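Local coordinates for protein chitinase (Thermococcus chitonophagus, PDB 5XSW) that probably hydrolyses chitin as an endochitinase, this piece pairing an N-terminal beta domain with a mainly helical domain that holds a bound glycan, at residues H25-N29 and F414-A418; P159-I164 and Y449-T455; F318-D324 and A356-L362. One frame throughout, in Å; residues are numbered along the deposited sequence.

How the interactions relate
Interactions 1 and 2 cross along the chain, their segments alternating, while interaction 3 lies wholly between the segments of both; none touches another, the nearest atoms being about 13 Å apart for interactions 1 and 2. Interaction 1 is a surface contact between a loop of the beta domain and a turn of the helical domain, relying on a tyrosine, small residues and bridging waters. Interaction 2 is buried: a loop lies along helix 449-461 with apolar packing, an arginine-glutamine pair and waters at one end. Interaction 3 is partly buried and joins the loops that follow two helices through backbone and carboxylate bonds. Direct hydrogen bonds thus appear in interactions 2 and 3, but not in 1.

Interaction 1: H25-N29 and F414-A418; sequences HYVWN and FRPGA
Y26 and R415 both turn CG anti to the backbone N, with chi1 at 171° and 180°, and these rotations bring the tyrosine ring under the aliphatic part of the arginine. R415 CD lies over one face, 3.8 Å from the centroid of the Y26 ring and 15° off the ring normal, a CH-pi contact. A418 N meets the ring at its edge, 3.8 Å from Y26 CE2, with the alanine CB packing beside it. Small residues suit this rim: G417, third in the type II turn R415 to A418, has a positive phi, and a CB there would run into Y26 CD2 as well as a backbone carbonyl. P416, second in the turn, has the phi that proline readily supplies. Beyond the ring, W28 CZ3 comes 3.7 Å from F414 CD1 at the edge of the phenylalanine ring. No direct hydrogen bond spans the contact; instead one water donates to Y26 OH (2.7 Å) and accepts from R415 N, and another links W28 N to G417 O. Y26 OH also bonds to D266. An alanine in place of Y26 is likely to leave R415 CD without an aromatic face, and the first water and D266 without the hydroxyl they share. The loop between strands 12-21 and 32-41 thereby meets the turn between helices 399-412 and 421-439, where the beta domain approaches the helical one.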
loop_
_atom_site.group_PDB
_atom_site.type_symbol
_atom_site.label_atom_id
_atom_site.label_comp_id
_atom_site.label_asym_id
_atom_site.label_seq_id
_atom_site.Cartn_x
_atom_site.Cartn_y
_atom_site.Cartn_z
ATOM N N HIS A 25 23.016 12.477 6.587
ATOM C CA HIS A 25 22.326 12.593 5.313
ATOM C C HIS A 25 22.240 11.190 4.707
ATOM O O HIS A 25 22.931 10.279 5.153
ATOM C CB HIS A 25 23.070 13.553 4.369
ATOM C CG HIS A 25 24.494 13.159 4.142
ATOM N ND1 HIS A 25 24.883 12.332 3.110
ATOM C CD2 HIS A 25 25.617 13.436 4.847
ATOM C CE1 HIS A 25 26.188 12.127 3.178
ATOM N NE2 HIS A 25 26.658 12.785 4.224
ATOM N N TYR A 26 21.403 11.031 3.693
ATOM C CA TYR A 26 21.187 9.737 3.053
ATOM C C TYR A 26 22.498 9.091 2.677
ATOM O O TYR A 26 23.335 9.708 2.027
ATOM C CB TYR A 26 20.313 9.877 1.784
ATOM C CG TYR A 26 20.276 8.591 1.006
ATOM C CD1 TYR A 26 19.583 7.495 1.509
ATOM C CD2 TYR A 26 20.952 8.451 -0.192
ATOM C CE1 TYR A 26 19.563 6.285 0.829
ATOM C CE2 TYR A 26 20.940 7.235 -0.884
ATOM C CZ TYR A 26 20.241 6.163 -0.350
ATOM O OH TYR A 26 20.213 4.944 -0.968
ATOM N N VAL A 27 22.681 7.830 3.067
ATOM C CA VAL A 27 23.712 7.010 2.444
ATOM C C VAL A 27 23.090 5.615 2.176
ATOM O O VAL A 27 22.162 5.199 2.882
ATOM C CB VAL A 27 25.020 6.871 3.326
ATOM C CG1 VAL A 27 25.445 8.213 3.899
ATOM C CG2 VAL A 27 24.854 5.873 4.405
ATOM N N TRP A 28 23.587 4.943 1.154
ATOM C CA TRP A 28 23.103 3.651 0.693
ATOM C C TRP A 28 22.995 2.672 1.828
ATOM O O TRP A 28 23.961 2.480 2.572
ATOM C CB TRP A 28 24.031 3.103 -0.364
ATOM C CG TRP A 28 23.671 1.708 -0.752
ATOM C CD1 TRP A 28 24.282 0.548 -0.340
ATOM C CD2 TRP A 28 22.642 1.319 -1.689
ATOM N NE1 TRP A 28 23.670 -0.543 -0.930
ATOM C CE2 TRP A 28 22.683 -0.098 -1.787
ATOM C CE3 TRP A 28 21.700 2.039 -2.462
ATOM C CZ2 TRP A 28 21.801 -0.821 -2.596
ATOM C CZ3 TRP A 28 20.818 1.319 -3.285
ATOM C CH2 TRP A 28 20.889 -0.098 -3.365
ATOM N N ASN A 29 21.785 2.134 2.016
ATOM C CA ASN A 29 21.501 1.101 3.010
ATOM C C ASN A 29 21.554 1.620 4.438
ATOM O O ASN A 29 21.403 0.869 5.365
ATOM C CB ASN A 29 22.479 -0.075 2.872
ATOM C CG ASN A 29 21.793 -1.420 3.064
ATOM O OD1 ASN A 29 20.567 -1.504 3.038
ATOM N ND2 ASN A 29 22.586 -2.492 3.212
ATOM N N PHE A 414 17.072 4.418 -7.487
ATOM C CA PHE A 414 18.065 5.036 -6.588
ATOM C C PHE A 414 17.604 6.413 -6.200
ATOM O O PHE A 414 16.725 7.026 -6.828
ATOM C CB PHE A 414 19.474 5.112 -7.198
ATOM C CG PHE A 414 20.035 3.779 -7.598
ATOM C CD1 PHE A 414 20.575 2.936 -6.654
ATOM C CD2 PHE A 414 20.052 3.394 -8.933
ATOM C CE1 PHE A 414 21.115 1.678 -7.027
ATOM C CE2 PHE A 414 20.572 2.165 -9.327
ATOM C CZ PHE A 414 21.109 1.297 -8.369
ATOM N N ARG A 415 18.221 6.882 -5.143
ATOM C CA ARG A 415 17.913 8.140 -4.471
ATOM C C ARG A 415 19.166 8.997 -4.644
ATOM O O ARG A 415 20.266 8.461 -4.772
ATOM C CB ARG A 415 17.546 7.796 -3.003
ATOM C CG ARG A 415 17.184 8.839 -2.033
ATOM C CD ARG A 415 16.678 8.188 -0.733
ATOM N NE ARG A 415 15.357 7.592 -0.951
ATOM C CZ ARG A 415 14.212 8.104 -0.525
ATOM N NH1 ARG A 415 14.200 9.228 0.197
ATOM N NH2 ARG A 415 13.073 7.486 -0.828
ATOM N N PRO A 416 19.021 10.329 -4.698
ATOM C CA PRO A 416 20.212 11.173 -4.758
ATOM C C PRO A 416 21.184 10.877 -3.624
ATOM O O PRO A 416 20.759 10.813 -2.472
ATOM C CB PRO A 416 19.643 12.592 -4.610
ATOM C CG PRO A 416 18.260 12.486 -5.132
ATOM C CD PRO A 416 17.786 11.129 -4.697
ATOM N N GLY A 417 22.461 10.735 -3.950
ATOM C CA GLY A 417 23.465 10.477 -2.939
ATOM C C GLY A 417 23.940 9.045 -2.981
ATOM O O GLY A 417 24.903 8.681 -2.307
ATOM N N ALA A 418 23.252 8.200 -3.742
ATOM C CA ALA A 418 23.668 6.810 -3.784
ATOM C C ALA A 418 24.817 6.654 -4.750
ATOM O O ALA A 418 25.769 5.944 -4.478
ATOM C CB ALA A 418 22.502 5.885 -4.183
HETATM O O HOH W 1 19.537 4.872 -3.569
HETATM O O HOH W 2 25.820 6.227 -0.414
#

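Interaction 2: P159-I164 and Y449-T455; sequences PTQIII and YRYDFLT
I162 and L454 form the tight part of this contact: I162 CG1 sits 3.4 Å from L454 CG, closer than carbons usually come. With CG1 beside the backbone N and anti to the carbonyl carbon (chi1 -55°), I162 carries CD1 over a face of Y449, 3.9 Å from the ring centroid. A branched isoleucine suits the spot because its CG2 also reaches Y449, whose hydroxyl is bonded to A189 O; I164 CD1 adds another methyl near that hydroxyl. A193 of helix 186-199 touches both I162 and Y449, continuing this apolar layer.

The end around T160 is looser and wet. Three waters lie between T160 and the helix: one takes a bond from T160 OG1 and donates to Y451 O, and another stands 2.8 Å from T160 O while accepting from L454 N. That water lies where the helix is kinked and the amide of L454 has no bond to the preceding turn. R450 O lies near this water too and accepts from I162 N at 3.0 Å.

To one side of both, beside Y451, the extended R450 reaches Q161. Its NE (3.1 Å) and NH2 (2.9 Å) both grip Q161 OE1 from the same face of the amide, while OE1 stays in the guanidinium plane and Y451 OH lies over one guanidinium face. Q161 NE2 is bonded to D141 O and Y139 O, and R450 NH2 also to P142 O. The buried arginine is thus met by neutral oxygens, so its charge is probably spread over dipoles rather than cancelled by this loop.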
loop_
_atom_site.group_PDB
_atom_site.type_symbol
_atom_site.label_atom_id
_atom_site.label_comp_id
_atom_site.label_asym_id
_atom_site.label_seq_id
_atom_site.Cartn_x
_atom_site.Cartn_y
_atom_site.Cartn_z
ATOM N N PRO A 159 25.971 -19.115 -17.006
ATOM C CA PRO A 159 26.404 -17.962 -16.206
ATOM C C PRO A 159 26.412 -16.587 -16.891
ATOM O O PRO A 159 26.480 -15.570 -16.181
ATOM C CB PRO A 159 27.848 -18.337 -15.825
ATOM C CG PRO A 159 28.313 -19.200 -16.999
ATOM C CD PRO A 159 27.074 -20.067 -17.281
ATOM N N THR A 160 26.428 -16.537 -18.226
ATOM C CA THR A 160 26.542 -15.231 -18.892
ATOM C C THR A 160 25.414 -15.049 -19.944
ATOM O O THR A 160 25.155 -13.930 -20.373
ATOM C CB THR A 160 27.940 -15.040 -19.580
ATOM O OG1 THR A 160 28.141 -16.091 -20.537
ATOM C CG2 THR A 160 29.048 -15.061 -18.546
ATOM N N GLN A 161 24.749 -16.145 -20.310
ATOM C CA GLN A 161 23.617 -16.064 -21.255
ATOM C C GLN A 161 22.289 -15.907 -20.500
ATOM O O GLN A 161 22.112 -16.539 -19.461
ATOM C CB GLN A 161 23.489 -17.307 -22.139
ATOM C CG GLN A 161 24.562 -17.381 -23.286
ATOM C CD GLN A 161 24.498 -18.673 -24.020
ATOM O OE1 GLN A 161 23.415 -19.221 -24.269
ATOM N NE2 GLN A 161 25.687 -19.208 -24.384
ATOM N N ILE A 162 21.388 -15.071 -21.031
ATOM C CA ILE A 162 19.980 -15.005 -20.557
ATOM C C ILE A 162 19.157 -15.875 -21.452
ATOM O O ILE A 162 19.190 -15.719 -22.680
ATOM C CB ILE A 162 19.388 -13.585 -20.654
ATOM C CG1 ILE A 162 20.259 -12.598 -19.910
ATOM C CG2 ILE A 162 17.926 -13.555 -20.115
ATOM C CD1 ILE A 162 20.034 -11.200 -20.375
ATOM N N ILE A 163 18.420 -16.797 -20.872
ATOM C CA ILE A 163 17.657 -17.744 -21.680
ATOM C C ILE A 163 16.142 -17.575 -21.384
ATOM O O ILE A 163 15.604 -18.168 -20.420
ATOM C CB ILE A 163 18.028 -19.237 -21.350
ATOM C CG1 ILE A 163 19.564 -19.434 -21.327
ATOM C CG2 ILE A 163 17.300 -20.138 -22.309
ATOM C CD1 ILE A 163 20.201 -19.089 -22.659
ATOM N N ILE A 164 15.455 -16.800 -22.209
ATOM C CA ILE A 164 14.016 -16.705 -22.071
ATOM C C ILE A 164 13.426 -17.683 -23.070
ATOM O O ILE A 164 13.635 -17.552 -24.272
ATOM C CB ILE A 164 13.506 -15.288 -22.373
ATOM C CG1 ILE A 164 14.048 -14.294 -21.346
ATOM C CG2 ILE A 164 11.987 -15.267 -22.388
ATOM C CD1 ILE A 164 13.783 -12.846 -21.697
ATOM N N TYR A 449 21.433 -9.448 -26.930
ATOM C CA TYR A 449 20.734 -9.502 -25.632
ATOM C C TYR A 449 21.066 -10.838 -24.943
ATOM O O TYR A 449 21.571 -10.887 -23.828
ATOM C CB TYR A 449 19.230 -9.351 -25.830
ATOM C CG TYR A 449 18.499 -9.601 -24.522
ATOM C CD1 TYR A 449 18.352 -8.595 -23.600
ATOM C CD2 TYR A 449 17.967 -10.841 -24.244
ATOM C CE1 TYR A 449 17.629 -8.807 -22.364
ATOM C CE2 TYR A 449 17.252 -11.090 -23.017
ATOM C CZ TYR A 449 17.097 -10.062 -22.122
ATOM O OH TYR A 449 16.399 -10.315 -20.967
ATOM N N ARG A 450 20.834 -11.924 -25.655
ATOM C CA ARG A 450 21.048 -13.248 -25.079
ATOM C C ARG A 450 22.505 -13.460 -24.570
ATOM O O ARG A 450 22.729 -13.904 -23.431
ATOM C CB ARG A 450 20.700 -14.328 -26.124
ATOM C CG ARG A 450 20.920 -15.725 -25.535
ATOM C CD ARG A 450 20.586 -16.822 -26.505
ATOM N NE ARG A 450 21.250 -18.058 -26.110
ATOM C CZ ARG A 450 21.062 -19.233 -26.726
ATOM N NH1 ARG A 450 20.189 -19.354 -27.733
ATOM N NH2 ARG A 450 21.732 -20.294 -26.311
ATOM N N TYR A 451 23.490 -13.103 -25.405
ATOM C CA TYR A 451 24.895 -13.461 -25.109
ATOM C C TYR A 451 25.645 -12.403 -24.323
ATOM O O TYR A 451 26.528 -12.723 -23.518
ATOM C CB TYR A 451 25.627 -13.786 -26.434
ATOM C CG TYR A 451 25.089 -15.039 -27.091
ATOM C CD1 TYR A 451 25.423 -16.293 -26.620
ATOM C CD2 TYR A 451 24.158 -14.944 -28.109
ATOM C CE1 TYR A 451 24.893 -17.438 -27.206
ATOM C CE2 TYR A 451 23.623 -16.077 -28.697
ATOM C CZ TYR A 451 23.988 -17.310 -28.241
ATOM O OH TYR A 451 23.437 -18.420 -28.853
ATOM N N ASP A 452 25.316 -11.127 -24.544
ATOM C CA ASP A 452 26.116 -10.050 -23.984
ATOM C C ASP A 452 25.491 -9.243 -22.850
ATOM O O ASP A 452 26.202 -8.554 -22.116
ATOM C CB ASP A 452 26.467 -9.049 -25.090
ATOM C CG ASP A 452 27.280 -9.678 -26.197
ATOM O OD1 ASP A 452 28.273 -10.382 -25.873
ATOM O OD2 ASP A 452 26.915 -9.481 -27.367
ATOM N N PHE A 453 24.164 -9.177 -22.771
ATOM C CA PHE A 453 23.638 -8.127 -21.892
ATOM C C PHE A 453 23.912 -8.362 -20.382
ATOM O O PHE A 453 24.092 -7.399 -19.629
ATOM C CB PHE A 453 22.099 -7.893 -22.147
ATOM C CG PHE A 453 21.592 -6.623 -21.484
ATOM C CD1 PHE A 453 22.081 -5.398 -21.866
ATOM C CD2 PHE A 453 20.634 -6.674 -20.460
ATOM C CE1 PHE A 453 21.662 -4.200 -21.232
ATOM C CE2 PHE A 453 20.187 -5.516 -19.826
ATOM C CZ PHE A 453 20.695 -4.271 -20.202
ATOM N N LEU A 454 23.977 -9.618 -19.912
ATOM C CA LEU A 454 24.339 -9.798 -18.506
ATOM C C LEU A 454 25.741 -9.261 -18.198
ATOM O O LEU A 454 25.987 -8.705 -17.118
ATOM C CB LEU A 454 24.301 -11.272 -18.084
ATOM C CG LEU A 454 22.898 -11.870 -17.888
ATOM C CD1 LEU A 454 22.992 -13.366 -17.424
ATOM C CD2 LEU A 454 22.137 -10.995 -16.831
ATOM N N THR A 455 26.642 -9.397 -19.167
ATOM C CA THR A 455 28.029 -8.890 -18.940
ATOM C C THR A 455 28.017 -7.348 -18.875
ATOM O O THR A 455 28.642 -6.732 -18.010
ATOM C CB THR A 455 28.971 -9.452 -20.038
ATOM O OG1 THR A 455 29.070 -10.877 -19.876
ATOM C CG2 THR A 455 30.404 -8.848 -19.863
HETATM O O HOH W 3 26.771 -11.820 -21.012
HETATM O O HOH W 4 23.412 -12.031 -21.428
HETATM O O HOH W 5 27.165 -15.406 -22.862
#

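Interaction 3: F318-D324 and A356-L362; sequences FLRLAKD and AINAEVL
D324 OD2 accepts from L362 N at 2.9 Å, through the lone pair turned away from its other oxygen, while K323 N gives the second strong bond, to I357 O at 2.8 Å. The carboxylate arrives there because D324 holds CG anti to the backbone N (chi1 179°), putting OD2 beside the first residue of helix 362-365. V361, at the N-cap position, has no polar side chain; the D324 bond instead takes up the first amide of the helix. Its OD1 bonds to W326 N two residues on, the bond of an Asx turn, just before helix 327-338. An aspartate suits this place, since one short side chain serves both amides; these donors probably help it tolerate the nearby carboxylate of E330.

The architecture is that of two helix ends side by side. Helices 313-321 and 353-357 both finish here, and the chains leaving them run together, A322 and I357 having CA atoms 3.9 Å apart. A water bridges the two loops, accepting from D324 N and donating to A356 O and A359 O (2.6 Å). On the outer side the extended K323 chain crosses N358 obliquely, and NZ makes a weak bond to OD1 of N358 at 3.1 Å.

Apolar packing lies toward the helices. F318 presents its edge to A356 CB (3.9 Å), and its CD1 is 3.7 Å from I357 CG2. A322 CB lies over the rim of one face of the F318 ring, a position that a small residue fits, and F349 meets the same ring from the loop beyond helix 340-346.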
loop_
_atom_site.group_PDB
_atom_site.type_symbol
_atom_site.label_atom_id
_atom_site.label_comp_id
_atom_site.label_asym_id
_atom_site.label_seq_id
_atom_site.Cartn_x
_atom_site.Cartn_y
_atom_site.Cartn_z
ATOM N N PHE A 318 12.812 -25.187 5.506
ATOM C CA PHE A 318 11.673 -25.547 4.657
ATOM C C PHE A 318 12.081 -25.835 3.210
ATOM O O PHE A 318 11.560 -26.771 2.604
ATOM C CB PHE A 318 10.605 -24.408 4.698
ATOM C CG PHE A 318 9.418 -24.676 3.836
ATOM C CD1 PHE A 318 8.399 -25.499 4.284
ATOM C CD2 PHE A 318 9.347 -24.147 2.577
ATOM C CE1 PHE A 318 7.339 -25.771 3.494
ATOM C CE2 PHE A 318 8.250 -24.407 1.749
ATOM C CZ PHE A 318 7.257 -25.209 2.207
ATOM N N LEU A 319 12.967 -25.015 2.639
ATOM C CA LEU A 319 13.409 -25.243 1.245
ATOM C C LEU A 319 14.112 -26.635 1.123
ATOM O O LEU A 319 13.962 -27.370 0.153
ATOM C CB LEU A 319 14.384 -24.155 0.791
ATOM C CG LEU A 319 13.963 -22.650 0.648
ATOM C CD1 LEU A 319 15.159 -21.736 0.327
ATOM C CD2 LEU A 319 12.899 -22.510 -0.422
ATOM N N ARG A 320 14.899 -26.964 2.128
ATOM C CA ARG A 320 15.635 -28.264 2.167
ATOM C C ARG A 320 14.636 -29.435 2.271
ATOM O O ARG A 320 14.735 -30.397 1.546
ATOM C CB ARG A 320 16.641 -28.181 3.334
ATOM C CG ARG A 320 17.529 -29.354 3.689
ATOM C CD ARG A 320 18.713 -28.859 4.594
ATOM N NE ARG A 320 18.322 -28.413 5.942
ATOM C CZ ARG A 320 18.424 -27.156 6.423
ATOM N NH1 ARG A 320 18.030 -26.906 7.670
ATOM N NH2 ARG A 320 18.909 -26.142 5.690
ATOM N N LEU A 321 13.600 -29.309 3.094
ATOM C CA LEU A 321 12.753 -30.468 3.430
ATOM C C LEU A 321 11.491 -30.678 2.651
ATOM O O LEU A 321 11.000 -31.812 2.605
ATOM C CB LEU A 321 12.337 -30.415 4.907
ATOM C CG LEU A 321 13.445 -30.376 5.975
ATOM C CD1 LEU A 321 12.891 -30.106 7.359
ATOM C CD2 LEU A 321 14.172 -31.699 5.982
ATOM N N ALA A 322 10.908 -29.608 2.087
ATOM C CA ALA A 322 9.590 -29.748 1.454
ATOM C C ALA A 322 9.612 -30.802 0.364
ATOM O O ALA A 322 10.537 -30.843 -0.443
ATOM C CB ALA A 322 9.110 -28.384 0.874
ATOM N N LYS A 323 8.581 -31.635 0.294
ATOM C CA LYS A 323 8.539 -32.635 -0.796
ATOM C C LYS A 323 8.202 -32.042 -2.161
ATOM O O LYS A 323 8.546 -32.623 -3.182
ATOM C CB LYS A 323 7.527 -33.752 -0.483
ATOM C CG LYS A 323 8.050 -34.830 0.515
ATOM C CD LYS A 323 6.987 -35.914 0.839
ATOM C CE LYS A 323 7.316 -36.658 2.180
ATOM N NZ LYS A 323 6.168 -37.500 2.714
ATOM N N ASP A 324 7.519 -30.899 -2.198
ATOM C CA ASP A 324 7.130 -30.277 -3.476
ATOM C C ASP A 324 8.301 -29.364 -3.898
ATOM O O ASP A 324 8.660 -28.389 -3.201
ATOM C CB ASP A 324 5.801 -29.485 -3.310
ATOM C CG ASP A 324 5.345 -28.780 -4.591
ATOM O OD1 ASP A 324 6.090 -28.716 -5.591
ATOM O OD2 ASP A 324 4.196 -28.310 -4.599
ATOM N N ALA A 356 2.803 -29.142 5.499
ATOM C CA ALA A 356 3.408 -28.385 4.372
ATOM C C ALA A 356 4.616 -29.123 3.798
ATOM O O ALA A 356 4.712 -29.341 2.570
ATOM C CB ALA A 356 3.840 -27.035 4.820
ATOM N N ILE A 357 5.550 -29.522 4.669
ATOM C CA ILE A 357 6.742 -30.164 4.089
ATOM C C ILE A 357 6.446 -31.556 3.508
ATOM O O ILE A 357 7.202 -32.035 2.650
ATOM C CB ILE A 357 7.908 -30.292 5.058
ATOM C CG1 ILE A 357 7.582 -31.232 6.186
ATOM C CG2 ILE A 357 8.413 -28.920 5.560
ATOM C CD1 ILE A 357 8.805 -31.458 7.077
ATOM N N ASN A 358 5.325 -32.170 3.891
ATOM C CA ASN A 358 4.997 -33.496 3.358
ATOM C C ASN A 358 4.096 -33.491 2.165
ATOM O O ASN A 358 3.790 -34.545 1.602
ATOM C CB ASN A 358 4.360 -34.376 4.453
ATOM C CG ASN A 358 5.400 -34.877 5.461
ATOM O OD1 ASN A 358 6.383 -35.499 5.082
ATOM N ND2 ASN A 358 5.212 -34.552 6.726
ATOM N N ALA A 359 3.655 -32.313 1.752
ATOM C CA ALA A 359 2.744 -32.262 0.631
ATOM C C ALA A 359 3.481 -32.475 -0.684
ATOM O O ALA A 359 4.493 -31.823 -0.939
ATOM C CB ALA A 359 1.964 -30.882 0.621
ATOM N N GLU A 360 2.943 -33.339 -1.554
ATOM C CA GLU A 360 3.552 -33.544 -2.851
ATOM C C GLU A 360 3.281 -32.367 -3.777
ATOM O O GLU A 360 4.123 -32.014 -4.576
ATOM C CB GLU A 360 3.030 -34.821 -3.498
ATOM C CG GLU A 360 3.508 -36.100 -2.788
ATOM C CD GLU A 360 3.292 -37.359 -3.626
ATOM O OE1 GLU A 360 2.835 -37.235 -4.790
ATOM O OE2 GLU A 360 3.579 -38.469 -3.117
ATOM N N VAL A 361 2.078 -31.801 -3.681
ATOM C CA VAL A 361 1.735 -30.535 -4.361
ATOM C C VAL A 361 1.184 -29.612 -3.281
ATOM O O VAL A 361 0.020 -29.715 -2.906
ATOM C CB VAL A 361 0.727 -30.743 -5.446
ATOM C CG1 VAL A 361 0.534 -29.470 -6.295
ATOM C CG2 VAL A 361 1.171 -31.921 -6.347
ATOM N N LEU A 362 2.027 -28.710 -2.794
ATOM C CA LEU A 362 1.652 -27.794 -1.708
ATOM C C LEU A 362 0.341 -27.035 -2.014
ATOM O O LEU A 362 -0.564 -27.004 -1.176
ATOM C CB LEU A 362 2.813 -26.837 -1.435
ATOM C CG LEU A 362 2.611 -25.911 -0.240
ATOM C CD1 LEU A 362 2.761 -26.674 1.129
ATOM C CD2 LEU A 362 3.574 -24.740 -0.316
HETATM O O HOH W 6 5.824 -29.799 -0.024
#